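Local atomic coordinates of L-methionine gamma-lyase (Fusobacterium nucleatum subsp. nucleatum, PDB entry 6LXU), a protein that is a pyridoxal phosphate-dependent enzyme of the Cys/Met metabolism family and assembles from four copies of the same chain. Residues I32-F38 with G63-T67; A76-G80 with Q196-K200; I84-S88 with G245-G249; S94-T99 with V238-T244; L214-V220 with Y255-L260. Where two conformers were deposited one is given. Numbering follows the deposited sequence.

Following the chain from its N terminus, contact 1 comes first, closing a short loop between the irregular run 32-38 and the start of helix 65-78. Contact 2 opens at the end of that helix and closes a much longer loop at 196-200, just before strand 205-209. Before it closes, contacts 3 and 4 open on strand 82-86 and helix 89-100, so both cross contact 2. Contact 4 is nested inside contact 3: helix 229-244 meets helix 89-100 before the linker 245-249 returns to the strand. Contact 5 follows contact 2 in series but crosses contacts 3 and 4, tying the loop ahead of strand 223-227 to helix 250-260. Leu248 of contact 3 packs on Ile256 of contact 5.

Contact 1: residues I32-F38 with G63-T67; sequences IYQTSTF and GNPTT
Two hydrogen bonds clamp the backbone of Tyr33 to the first turn of a helix: Tyr33 N donates to Thr66 OG1 (2.9 Å, 168° at the hydrogen), and Asn64 ND2 donates to Tyr33 O (2.9 Å, 165°). Thr66 (chi1 m) is also bonded through OG1 to Pro31 O. Asn64, chi1 t, is the N-cap; its OD1 takes a weak capping bond from Thr66 N at 2.9 Å, so one amide both caps the helix and holds the run 32-38. That run is irregular, with successive inverse gamma turns centred on Tyr33 and Gln34. The closest CA pair is Tyr33 with Thr66, 5.9 Å apart. Further out, Pro65 fills the space between two rings, both chi1 m. Its CG makes a CH-pi contact over the face of Tyr33, 4.0 Å from the centroid and 29° off the normal, while its CD lies 3.7 Å from Phe38 CZ, at that ring's edge. The contact is buried within the tetramer: Tyr25 of the third subunit meets Tyr33 edge-to-face, and Gln34 bonds Glu252 of the second. Within the chain it sits where helix 65-78 begins, with Ile32 and Gln34 resting on Gln251 of helix 250-260.

Contact 2: residues A76-G80 with Q196-K200; sequences ALEEG and QKPLK
Helix 65-78 ends in a Schellman motif with Glu79 as its C-prime residue (phi 59°, psi 43°); Glu79 N reaches back weakly to Ala76 O at 3.3 Å. Against this end lies 196-200, entering a 3-10 turn at Pro198, with Glu78 CA 5.5 Å from Lys197 CA and Gly80 CA 6.8 Å from Leu199 CA. Lys197, chi1 m and then t throughout, extends to the helix end: its NZ donates to Leu77 O at 2.9 Å and forms a salt bridge with Glu79 OE2 at 2.7 Å. Lys200 NZ bridges Glu79 OE1 at 3.2 Å, and Lys8 also pairs with this carboxylate. One water donates to Glu78 O (2.8 Å) and Glu78 OE1 (2.7 Å) and accepts from Leu199 N (2.8 Å); Glu78 OE2 is bound by His208 and Asn188. Leu199 CD1 packs 3.6 Å from Gly80 CA. A single acid thus faces three lysines, while Lys197 also satisfies a carbonyl at the helix C terminus, where the dipole suits a positive charge.

Contact 3: residues I84-S88 with G245-G249; sequences IAMSS and GAVLG
Leu248, chi1 t and chi2 p, lies over the end of an edge strand, with CD2 3.9 Å from Ala85 CB and CD1 3.7 Å from Met86 O. The strand is 82-86, outermost in this chain's seven-stranded mixed sheet, the core of the large domain in fold-type I PLP enzymes. Its partner, 245-249, is the linker from helix 229-244 to helix 250-260; it leaves the first helix at Gly245 with positive phi (56°) and makes an inverse gamma turn centred on Ala246. The nearest CA atoms are those of Ser87 and Leu248, 4.1 Å apart. A single direct hydrogen bond joins the segments, Ser87 N to Ala246 O at 2.9 Å (143°), and the same carbonyl takes a CA-H...O contact from Met86 CA at 3.1 Å. Met86 CB meets Ala246 CB at 4.1 Å, while the rest of the methionine (chi1 m, chi2 p) leads away. Ser87, chi1 p, brings CB to 3.4 Å from Val247 O and bonds through OG to Ser87 of the second subunit, so the contact lies at that interface. Beside the direct bond, one water bridges the backbones, donating to Ala85 O and accepting from Leu248 N, each at 2.8 Å.

Contact 4: residues S94-T99 with V238-T244; sequences SSTLWT and VGLKDMT
Two helices of the large PLP-binding domain cross here almost at right angles: the axes of 94-99 and 238-244 come within 7.9 Å at a signed angle of 93°. The second ends in a wider pi-type turn, with Met243 N bonded to Val238 O (3.3 Å) and Thr244 N to Gly239 O (2.9 Å). Along the first, Ser94 (chi1 p) bonds Met90 O through OG and touches Thr244 CG2 with the same atom at 3.5 Å. Ser95 sits at the crossing, its CA 4.3 Å from Gly239 CA, and its O receives a CA-H...O contact from Gly239 CA at 3.6 Å. Glycine is needed for this approach, since a CB there would clash with Ser95 O and Thr99 OG1. Ser95 OG, chi1 m, bonds Gly91 O and lies 2.8 Å from Thr244 OG1 (chi1 p). Trp98, chi1 m, covers the C-terminal turn: its CB is 3.9 Å from Met243 CE, its O 3.8 Å from Met243 SD, and Thr244 CG2 meets the ring edge 3.8 Å from CD1. The indole then faces the second subunit, stacking on its Trp98 and bonding its Met243 O through NE1. Last comes Thr99 (chi1 m), whose OG1 donates back to Ser95 O at 2.7 Å and lies 3.1 Å from Gly239 N.

Contact 5: residues L214-V220 with Y255-L260; sequences LNGHGDV and YIIRGL
Apolar packing does most of the work between the loop 214-220 and helix residues 255-260; no hydrogen bond crosses. Val220 (chi1 t) places CG2 3.5 Å from Tyr255 CB and CG1 3.8 Å from Ile256 CD1, and at the other end Leu214 CD2 meets Leu260 CD2 at 3.8 Å. The nearest CA atoms are those of Asn215 and Ile256, 4.5 Å apart. Nearby, Gly259 CA gives a CA-H...O contact to Asn215 O at 3.5 Å; a CB on Gly259 would collide with that carbonyl. Hydrogen bonds within the loop fix its curl: His217 ND1 donates to Asn215 O (2.8 Å, 171°) and Asn215 ND2 to Asp219 OD1 (2.9 Å, 162°), with Gly216 and Gly218 turning at positive phi. Asn215, chi1 t, sends OD1 within 3.2 Å of Tyr255 O, but both are acceptors. Outside the two segments, Asp219 OD2 is bound by Tyr254 OH of the fourth subunit and salt-bridged to Arg258 of that same neighbouring subunit, which also bonds Asn215 OD1 weakly. Segment 214-220 starts two residues after Lys212, which carries the pyridoxal phosphate. The side chains of Asn215 and Asp219 thus bond within the loop and to the fourth subunit, while the loop's own helix provides a chiefly apolar bed.

Contact 1: residues I32-F38 with G63-T67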
# COMPACT_ATOMS: atom_id res chain seq x y z
N ILE A 32 -2.87 8.14 -4.55
CA ILE A 32 -3.51 6.83 -4.65
C ILE A 32 -4.93 7.02 -4.17
O ILE A 32 -5.18 7.15 -2.98
CB ILE A 32 -2.77 5.74 -3.85
CG1 ILE A 32 -1.26 5.78 -4.16
CG2 ILE A 32 -3.38 4.38 -4.17
CD1 ILE A 32 -0.45 4.80 -3.33
N TYR A 33 -5.87 7.04 -5.13
CA TYR A 33 -7.27 7.23 -4.81
C TYR A 33 -7.87 5.86 -4.47
O TYR A 33 -8.61 5.25 -5.27
CB TYR A 33 -7.96 8.01 -5.96
CG TYR A 33 -7.42 9.49 -6.13
CD1 TYR A 33 -7.72 10.45 -5.20
CD2 TYR A 33 -6.65 9.86 -7.22
CE1 TYR A 33 -7.29 11.76 -5.36
CE2 TYR A 33 -6.22 11.17 -7.39
CZ TYR A 33 -6.53 12.11 -6.44
OH TYR A 33 -6.08 13.41 -6.61
N GLN A 34 -7.49 5.36 -3.30
CA GLN A 34 -7.87 4.04 -2.85
C GLN A 34 -9.29 4.13 -2.27
O GLN A 34 -9.50 4.21 -1.06
CB GLN A 34 -6.84 3.50 -1.84
CG GLN A 34 -7.06 2.04 -1.51
CD GLN A 34 -6.59 1.08 -2.58
OE1 GLN A 34 -5.54 1.30 -3.17
NE2 GLN A 34 -7.34 0.02 -2.82
N THR A 35 -10.26 4.16 -3.20
CA THR A 35 -11.66 4.40 -2.89
C THR A 35 -12.51 3.48 -3.74
O THR A 35 -12.12 3.14 -4.86
CB THR A 35 -12.06 5.87 -3.13
OG1 THR A 35 -13.30 6.12 -2.45
CG2 THR A 35 -12.18 6.24 -4.60
N SER A 36 -13.67 3.08 -3.22
CA SER A 36 -14.67 2.41 -4.05
C SER A 36 -15.57 3.45 -4.72
O SER A 36 -15.84 3.36 -5.91
CB SER A 36 -15.50 1.44 -3.23
OG SER A 36 -16.13 2.11 -2.16
N THR A 37 -16.03 4.42 -3.94
CA THR A 37 -17.05 5.34 -4.41
C THR A 37 -16.63 6.78 -4.27
O THR A 37 -15.56 7.09 -3.73
CB THR A 37 -18.38 5.03 -3.71
OG1 THR A 37 -19.44 5.65 -4.44
CG2 THR A 37 -18.41 5.44 -2.25
N PHE A 38 -17.48 7.66 -4.81
CA PHE A 38 -17.20 9.08 -4.94
C PHE A 38 -18.45 9.84 -4.50
O PHE A 38 -19.59 9.41 -4.75
CB PHE A 38 -16.86 9.43 -6.38
CG PHE A 38 -15.60 8.79 -6.87
CD1 PHE A 38 -15.57 7.45 -7.27
CD2 PHE A 38 -14.42 9.51 -6.92
CE1 PHE A 38 -14.40 6.85 -7.69
CE2 PHE A 38 -13.25 8.92 -7.38
CZ PHE A 38 -13.24 7.58 -7.75
N GLY A 63 -14.32 3.81 -13.35
CA GLY A 63 -13.12 4.60 -13.54
C GLY A 63 -12.68 5.22 -12.24
O GLY A 63 -13.46 5.34 -11.31
N ASN A 64 -11.40 5.61 -12.19
CA ASN A 64 -10.79 6.12 -10.97
C ASN A 64 -9.66 7.06 -11.39
O ASN A 64 -8.98 6.76 -12.35
CB ASN A 64 -10.25 4.91 -10.17
CG ASN A 64 -9.46 5.30 -8.94
OD1 ASN A 64 -8.33 5.78 -9.04
ND2 ASN A 64 -10.04 5.08 -7.76
N PRO A 65 -9.46 8.17 -10.67
CA PRO A 65 -8.46 9.13 -11.16
C PRO A 65 -7.03 8.59 -11.24
O PRO A 65 -6.30 8.95 -12.15
CB PRO A 65 -8.58 10.33 -10.23
CG PRO A 65 -9.62 10.00 -9.24
CD PRO A 65 -10.21 8.67 -9.52
N THR A 66 -6.61 7.76 -10.28
CA THR A 66 -5.29 7.14 -10.37
C THR A 66 -5.20 6.28 -11.64
O THR A 66 -4.27 6.37 -12.42
CB THR A 66 -4.96 6.31 -9.12
OG1 THR A 66 -5.15 7.11 -7.95
CG2 THR A 66 -3.55 5.76 -9.19
N THR A 67 -6.22 5.46 -11.85
CA THR A 67 -6.26 4.58 -13.00
C THR A 67 -6.31 5.37 -14.32
O THR A 67 -5.71 4.96 -15.30
CB THR A 67 -7.42 3.62 -12.87
OG1 THR A 67 -7.31 3.03 -11.57
CG2 THR A 67 -7.40 2.56 -13.92

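Contact 2: residues A76-G80 with Q196-K200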
# COMPACT_ATOMS: atom_id res chain seq x y z
N ALA A 76 -0.80 7.26 -24.60
CA ALA A 76 0.24 8.13 -25.17
C ALA A 76 1.41 7.34 -25.71
O ALA A 76 1.96 7.66 -26.78
CB ALA A 76 0.70 9.14 -24.13
N LEU A 77 1.83 6.29 -24.99
CA LEU A 77 2.95 5.47 -25.43
C LEU A 77 2.68 4.69 -26.70
O LEU A 77 3.57 4.56 -27.54
CB LEU A 77 3.39 4.52 -24.31
CG LEU A 77 4.03 5.21 -23.10
CD1 LEU A 77 4.10 4.25 -21.92
CD2 LEU A 77 5.41 5.76 -23.41
N GLU A 78 1.46 4.17 -26.85
CA GLU A 78 1.05 3.45 -28.06
C GLU A 78 0.57 4.38 -29.18
O GLU A 78 0.29 3.93 -30.29
CB GLU A 78 -0.05 2.44 -27.73
CG GLU A 78 0.42 1.24 -26.93
CD GLU A 78 1.24 0.22 -27.70
OE1 GLU A 78 1.49 0.38 -28.92
OE2 GLU A 78 1.69 -0.77 -27.06
N GLU A 79 0.44 5.67 -28.87
CA GLU A 79 -0.08 6.68 -29.80
C GLU A 79 -1.49 6.34 -30.26
O GLU A 79 -1.83 6.47 -31.45
CB GLU A 79 0.90 6.93 -30.95
CG GLU A 79 2.25 7.43 -30.45
CD GLU A 79 3.24 7.71 -31.56
OE1 GLU A 79 2.84 8.29 -32.59
OE2 GLU A 79 4.41 7.35 -31.39
N GLY A 80 -2.32 5.91 -29.32
CA GLY A 80 -3.74 5.71 -29.53
C GLY A 80 -4.59 6.72 -28.79
O GLY A 80 -4.10 7.50 -27.97
N GLN A 196 7.53 -1.53 -30.55
CA GLN A 196 6.53 -1.79 -31.58
C GLN A 196 5.27 -1.05 -31.21
O GLN A 196 4.86 -1.10 -30.05
CB GLN A 196 6.30 -3.30 -31.59
CG GLN A 196 5.39 -3.87 -32.65
CD GLN A 196 5.50 -5.39 -32.68
OE1 GLN A 196 6.22 -5.95 -33.50
NE2 GLN A 196 4.80 -6.05 -31.76
N LYS A 197 4.66 -0.37 -32.18
CA LYS A 197 3.43 0.39 -31.97
C LYS A 197 2.40 -0.06 -33.00
O LYS A 197 2.27 0.53 -34.09
CB LYS A 197 3.68 1.90 -32.02
CG LYS A 197 4.64 2.38 -30.94
CD LYS A 197 4.60 3.89 -30.77
CE LYS A 197 5.73 4.40 -29.89
NZ LYS A 197 5.49 5.79 -29.41
N PRO A 198 1.68 -1.14 -32.69
CA PRO A 198 0.81 -1.75 -33.70
C PRO A 198 -0.25 -0.81 -34.28
O PRO A 198 -0.62 -0.97 -35.46
CB PRO A 198 0.17 -2.93 -32.94
CG PRO A 198 1.18 -3.29 -31.90
CD PRO A 198 1.75 -1.97 -31.47
N LEU A 199 -0.74 0.15 -33.50
CA LEU A 199 -1.77 1.05 -34.03
C LEU A 199 -1.25 1.86 -35.21
O LEU A 199 -2.02 2.17 -36.13
CB LEU A 199 -2.28 1.99 -32.94
CG LEU A 199 -2.92 1.29 -31.73
CD1 LEU A 199 -3.35 2.33 -30.71
CD2 LEU A 199 -4.10 0.41 -32.10
N LYS A 200 0.05 2.14 -35.24
CA LYS A 200 0.65 2.87 -36.36
C LYS A 200 0.75 2.03 -37.62
O LYS A 200 1.02 2.58 -38.71
CB LYS A 200 2.01 3.43 -35.95
CG LYS A 200 1.92 4.34 -34.73
CD LYS A 200 3.24 5.01 -34.40
CE LYS A 200 3.55 6.16 -35.34
NZ LYS A 200 4.69 6.97 -34.84
O HOH W 1 0.40 1.32 -31.17

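Contact 3: residues I84-S88 with G245-G249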
# COMPACT_ATOMS: atom_id res chain seq x y z
N ILE A 84 -7.57 1.71 -21.42
CA ILE A 84 -8.40 1.08 -20.39
C ILE A 84 -7.51 0.14 -19.60
O ILE A 84 -6.73 -0.61 -20.19
CB ILE A 84 -9.55 0.25 -20.98
CG1 ILE A 84 -10.20 0.93 -22.18
CG2 ILE A 84 -10.60 -0.02 -19.90
CD1 ILE A 84 -11.13 -0.02 -22.87
N ALA A 85 -7.65 0.17 -18.27
CA ALA A 85 -6.89 -0.71 -17.39
C ALA A 85 -7.77 -1.78 -16.77
O ALA A 85 -8.94 -1.53 -16.45
CB ALA A 85 -6.22 0.09 -16.30
N MET A 86 -7.17 -2.95 -16.58
CA MET A 86 -7.82 -4.10 -15.96
C MET A 86 -6.85 -4.76 -14.99
O MET A 86 -5.65 -4.50 -15.01
CB MET A 86 -8.26 -5.13 -17.01
CG MET A 86 -9.31 -4.63 -18.00
SD MET A 86 -8.66 -3.58 -19.31
CE MET A 86 -10.13 -3.50 -20.33
N SER A 87 -7.38 -5.67 -14.19
CA SER A 87 -6.61 -6.33 -13.13
C SER A 87 -5.80 -7.54 -13.58
O SER A 87 -5.20 -8.21 -12.74
CB SER A 87 -7.51 -6.67 -11.96
OG SER A 87 -8.50 -7.56 -12.38
N SER A 88 -5.73 -7.81 -14.89
CA SER A 88 -4.72 -8.71 -15.45
C SER A 88 -4.71 -8.53 -16.96
O SER A 88 -5.66 -8.00 -17.54
CB SER A 88 -5.02 -10.19 -15.14
OG SER A 88 -6.16 -10.64 -15.84
N GLY A 245 -15.65 -7.65 -14.93
CA GLY A 245 -15.37 -7.03 -13.65
C GLY A 245 -13.91 -7.06 -13.25
O GLY A 245 -13.60 -7.06 -12.06
N ALA A 246 -12.99 -7.05 -14.22
CA ALA A 246 -11.56 -7.14 -13.92
C ALA A 246 -11.00 -5.75 -13.57
O ALA A 246 -10.20 -5.18 -14.31
CB ALA A 246 -10.83 -7.76 -15.10
N VAL A 247 -11.41 -5.25 -12.41
CA VAL A 247 -11.13 -3.89 -11.99
C VAL A 247 -9.78 -3.81 -11.31
O VAL A 247 -9.54 -4.45 -10.29
CB VAL A 247 -12.21 -3.38 -11.02
CG1 VAL A 247 -11.92 -1.96 -10.56
CG2 VAL A 247 -13.58 -3.42 -11.69
N LEU A 248 -8.89 -2.98 -11.87
CA LEU A 248 -7.56 -2.77 -11.31
C LEU A 248 -7.65 -2.03 -9.97
O LEU A 248 -8.33 -1.02 -9.83
CB LEU A 248 -6.71 -1.98 -12.29
CG LEU A 248 -5.24 -1.81 -11.90
CD1 LEU A 248 -4.52 -3.15 -11.80
CD2 LEU A 248 -4.56 -0.93 -12.93
N GLY A 249 -6.92 -2.53 -8.98
CA GLY A 249 -6.85 -1.85 -7.69
C GLY A 249 -6.08 -0.54 -7.83
O GLY A 249 -5.05 -0.50 -8.51
O HOH W 2 -9.98 -1.29 -13.88

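Contact 4: residues S94-T99 with V238-T244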
# COMPACT_ATOMS: atom_id res chain seq x y z
N SER A 94 -9.87 -10.65 -22.37
CA SER A 94 -11.25 -11.13 -22.28
C SER A 94 -12.25 -9.99 -22.34
O SER A 94 -13.27 -10.08 -23.03
CB SER A 94 -11.47 -12.01 -21.05
OG SER A 94 -11.26 -11.31 -19.84
N SER A 95 -12.00 -8.89 -21.63
CA SER A 95 -12.93 -7.77 -21.66
C SER A 95 -13.13 -7.27 -23.09
O SER A 95 -14.24 -6.95 -23.50
CB SER A 95 -12.46 -6.60 -20.82
OG SER A 95 -12.40 -6.91 -19.43
N THR A 96 -12.03 -7.21 -23.83
CA THR A 96 -12.08 -6.80 -25.24
C THR A 96 -12.90 -7.78 -26.07
O THR A 96 -13.81 -7.37 -26.80
CB THR A 96 -10.65 -6.65 -25.79
OG1 THR A 96 -9.97 -5.62 -25.07
CG2 THR A 96 -10.68 -6.28 -27.27
N LEU A 97 -12.59 -9.06 -25.97
CA LEU A 97 -13.26 -10.06 -26.79
C LEU A 97 -14.75 -10.19 -26.48
O LEU A 97 -15.58 -10.28 -27.41
CB LEU A 97 -12.55 -11.40 -26.68
CG LEU A 97 -11.13 -11.42 -27.29
CD1 LEU A 97 -10.42 -12.70 -26.95
CD2 LEU A 97 -11.15 -11.22 -28.80
N TRP A 98 -15.12 -10.15 -25.20
CA TRP A 98 -16.54 -10.23 -24.85
C TRP A 98 -17.32 -9.02 -25.34
O TRP A 98 -18.55 -9.11 -25.55
CB TRP A 98 -16.77 -10.38 -23.34
CG TRP A 98 -16.29 -11.66 -22.73
CD1 TRP A 98 -15.50 -11.76 -21.62
CD2 TRP A 98 -16.57 -13.01 -23.15
NE1 TRP A 98 -15.29 -13.07 -21.32
CE2 TRP A 98 -15.90 -13.87 -22.25
CE3 TRP A 98 -17.29 -13.58 -24.22
CZ2 TRP A 98 -15.93 -15.27 -22.38
CZ3 TRP A 98 -17.31 -14.99 -24.36
CH2 TRP A 98 -16.64 -15.82 -23.43
N THR A 99 -16.66 -7.87 -25.46
CA THR A 99 -17.30 -6.66 -25.96
C THR A 99 -17.61 -6.76 -27.46
O THR A 99 -18.72 -6.42 -27.89
CB THR A 99 -16.42 -5.42 -25.68
OG1 THR A 99 -16.26 -5.30 -24.26
CG2 THR A 99 -17.06 -4.15 -26.22
N VAL A 238 -19.06 -2.10 -21.20
CA VAL A 238 -19.67 -3.41 -21.42
C VAL A 238 -18.75 -4.50 -20.88
O VAL A 238 -19.07 -5.16 -19.87
CB VAL A 238 -20.03 -3.64 -22.90
CG1 VAL A 238 -20.65 -5.02 -23.09
CG2 VAL A 238 -20.99 -2.56 -23.40
N GLY A 239 -17.61 -4.69 -21.52
CA GLY A 239 -16.69 -5.77 -21.17
C GLY A 239 -16.23 -5.71 -19.73
O GLY A 239 -16.42 -6.66 -18.97
N LEU A 240 -15.63 -4.60 -19.35
CA LEU A 240 -15.12 -4.44 -17.99
C LEU A 240 -16.25 -4.29 -16.98
O LEU A 240 -16.26 -4.98 -15.95
CB LEU A 240 -14.18 -3.23 -17.93
CG LEU A 240 -13.69 -2.79 -16.54
CD1 LEU A 240 -12.94 -3.88 -15.80
CD2 LEU A 240 -12.81 -1.56 -16.68
N LYS A 241 -17.21 -3.43 -17.26
CA LYS A 241 -18.24 -3.10 -16.28
C LYS A 241 -19.05 -4.33 -15.86
O LYS A 241 -19.33 -4.52 -14.67
CB LYS A 241 -19.21 -2.03 -16.82
CG LYS A 241 -20.17 -1.50 -15.76
CD LYS A 241 -21.06 -0.39 -16.29
CE LYS A 241 -22.25 -0.89 -17.08
NZ LYS A 241 -23.36 -1.31 -16.18
N ASP A 242 -19.44 -5.14 -16.85
CA ASP A 242 -20.41 -6.21 -16.65
C ASP A 242 -19.89 -7.60 -16.95
O ASP A 242 -20.36 -8.55 -16.30
CB ASP A 242 -21.65 -5.99 -17.55
CG ASP A 242 -22.39 -4.68 -17.28
OD1 ASP A 242 -22.32 -4.17 -16.17
OD2 ASP A 242 -23.09 -4.22 -18.21
N MET A 243 -19.01 -7.77 -17.92
CA MET A 243 -18.73 -9.13 -18.38
C MET A 243 -17.48 -9.76 -17.81
O MET A 243 -17.35 -10.98 -17.85
CB MET A 243 -18.74 -9.15 -19.89
CG MET A 243 -20.03 -8.56 -20.43
SD MET A 243 -20.22 -8.70 -22.21
CE MET A 243 -20.51 -10.46 -22.42
N THR A 244 -16.57 -8.96 -17.26
CA THR A 244 -15.42 -9.49 -16.53
C THR A 244 -15.28 -8.91 -15.14
O THR A 244 -14.77 -9.59 -14.25
CB THR A 244 -14.11 -9.26 -17.27
OG1 THR A 244 -13.79 -7.86 -17.22
CG2 THR A 244 -14.16 -9.75 -18.72

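Contact 5: residues L214-V220 with Y255-L260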
# COMPACT_ATOMS: atom_id res chain seq x y z
N LEU A 214 5.74 -3.48 -18.62
CA LEU A 214 5.24 -2.12 -18.37
C LEU A 214 5.33 -1.78 -16.88
O LEU A 214 5.91 -0.75 -16.51
CB LEU A 214 3.83 -1.94 -18.95
CG LEU A 214 3.78 -1.87 -20.48
CD1 LEU A 214 2.39 -2.13 -20.98
CD2 LEU A 214 4.29 -0.53 -20.99
N ASN A 215 4.81 -2.66 -16.03
CA ASN A 215 5.05 -2.50 -14.59
C ASN A 215 6.53 -2.75 -14.27
O ASN A 215 7.17 -1.96 -13.55
CB ASN A 215 4.18 -3.45 -13.78
CG ASN A 215 4.40 -3.26 -12.31
OD1 ASN A 215 4.17 -2.17 -11.79
ND2 ASN A 215 4.91 -4.29 -11.64
N GLY A 216 7.05 -3.88 -14.74
CA GLY A 216 8.47 -4.19 -14.70
C GLY A 216 9.05 -4.73 -13.43
O GLY A 216 10.21 -5.13 -13.41
N HIS A 217 8.28 -4.71 -12.33
CA HIS A 217 8.83 -4.97 -11.01
C HIS A 217 8.23 -6.22 -10.35
O HIS A 217 8.43 -6.45 -9.17
CB HIS A 217 8.67 -3.72 -10.13
CG HIS A 217 9.53 -2.57 -10.57
ND1 HIS A 217 9.26 -1.82 -11.69
CD2 HIS A 217 10.68 -2.08 -10.05
CE1 HIS A 217 10.21 -0.90 -11.82
NE2 HIS A 217 11.08 -1.03 -10.84
N GLY A 218 7.54 -7.04 -11.13
CA GLY A 218 7.18 -8.39 -10.64
C GLY A 218 6.29 -8.40 -9.42
O GLY A 218 6.33 -9.35 -8.64
N ASP A 219 5.47 -7.36 -9.25
CA ASP A 219 4.68 -7.18 -8.05
C ASP A 219 3.22 -6.84 -8.31
O ASP A 219 2.45 -6.61 -7.36
CB ASP A 219 5.36 -6.22 -7.06
CG ASP A 219 5.67 -4.85 -7.62
OD1 ASP A 219 5.23 -4.53 -8.75
OD2 ASP A 219 6.38 -4.09 -6.91
N VAL A 220 2.81 -6.84 -9.59
CA VAL A 220 1.45 -6.48 -9.98
C VAL A 220 0.99 -7.43 -11.07
O VAL A 220 1.75 -7.75 -11.99
CB VAL A 220 1.43 -5.03 -10.54
CG1 VAL A 220 0.10 -4.67 -11.16
CG2 VAL A 220 1.77 -4.00 -9.48
N TYR A 255 1.41 1.47 -8.54
CA TYR A 255 2.64 0.72 -8.78
C TYR A 255 3.05 0.74 -10.25
O TYR A 255 4.23 0.83 -10.56
CB TYR A 255 2.50 -0.73 -8.31
CG TYR A 255 2.66 -1.01 -6.83
CD1 TYR A 255 3.79 -0.60 -6.12
CD2 TYR A 255 1.75 -1.84 -6.17
CE1 TYR A 255 3.96 -0.95 -4.79
CE2 TYR A 255 1.93 -2.18 -4.83
CZ TYR A 255 3.04 -1.73 -4.15
OH TYR A 255 3.24 -2.05 -2.82
N ILE A 256 2.08 0.62 -11.16
CA ILE A 256 2.41 0.60 -12.58
C ILE A 256 2.84 1.99 -13.07
O ILE A 256 3.82 2.10 -13.79
CB ILE A 256 1.25 0.07 -13.45
CG1 ILE A 256 0.80 -1.33 -12.99
CG2 ILE A 256 1.68 0.03 -14.91
CD1 ILE A 256 -0.60 -1.66 -13.42
N ILE A 257 2.11 3.03 -12.67
CA ILE A 257 2.56 4.40 -12.96
C ILE A 257 4.02 4.59 -12.50
O ILE A 257 4.86 5.13 -13.23
CB ILE A 257 1.63 5.42 -12.27
CG1 ILE A 257 0.26 5.44 -12.94
CG2 ILE A 257 2.26 6.82 -12.27
CD1 ILE A 257 -0.80 6.12 -12.12
N ARG A 258 4.29 4.14 -11.28
CA ARG A 258 5.62 4.25 -10.72
C ARG A 258 6.63 3.46 -11.56
O ARG A 258 7.72 3.96 -11.87
CB ARG A 258 5.60 3.73 -9.29
CG ARG A 258 6.87 4.01 -8.52
CD ARG A 258 6.84 3.34 -7.18
NE ARG A 258 7.69 3.95 -6.17
CZ ARG A 258 8.79 3.45 -5.62
NH1 ARG A 258 9.38 2.35 -6.12
NH2 ARG A 258 9.32 4.07 -4.59
N GLY A 259 6.27 2.22 -11.92
CA GLY A 259 7.11 1.42 -12.81
C GLY A 259 7.39 2.09 -14.14
O GLY A 259 8.51 1.99 -14.68
N LEU A 260 6.40 2.79 -14.67
CA LEU A 260 6.57 3.48 -15.96
C LEU A 260 7.55 4.64 -15.89
O LEU A 260 8.08 5.03 -16.94
CB LEU A 260 5.23 3.93 -16.52
CG LEU A 260 4.35 2.79 -17.05
CD1 LEU A 260 2.95 3.29 -17.38
CD2 LEU A 260 4.96 2.11 -18.27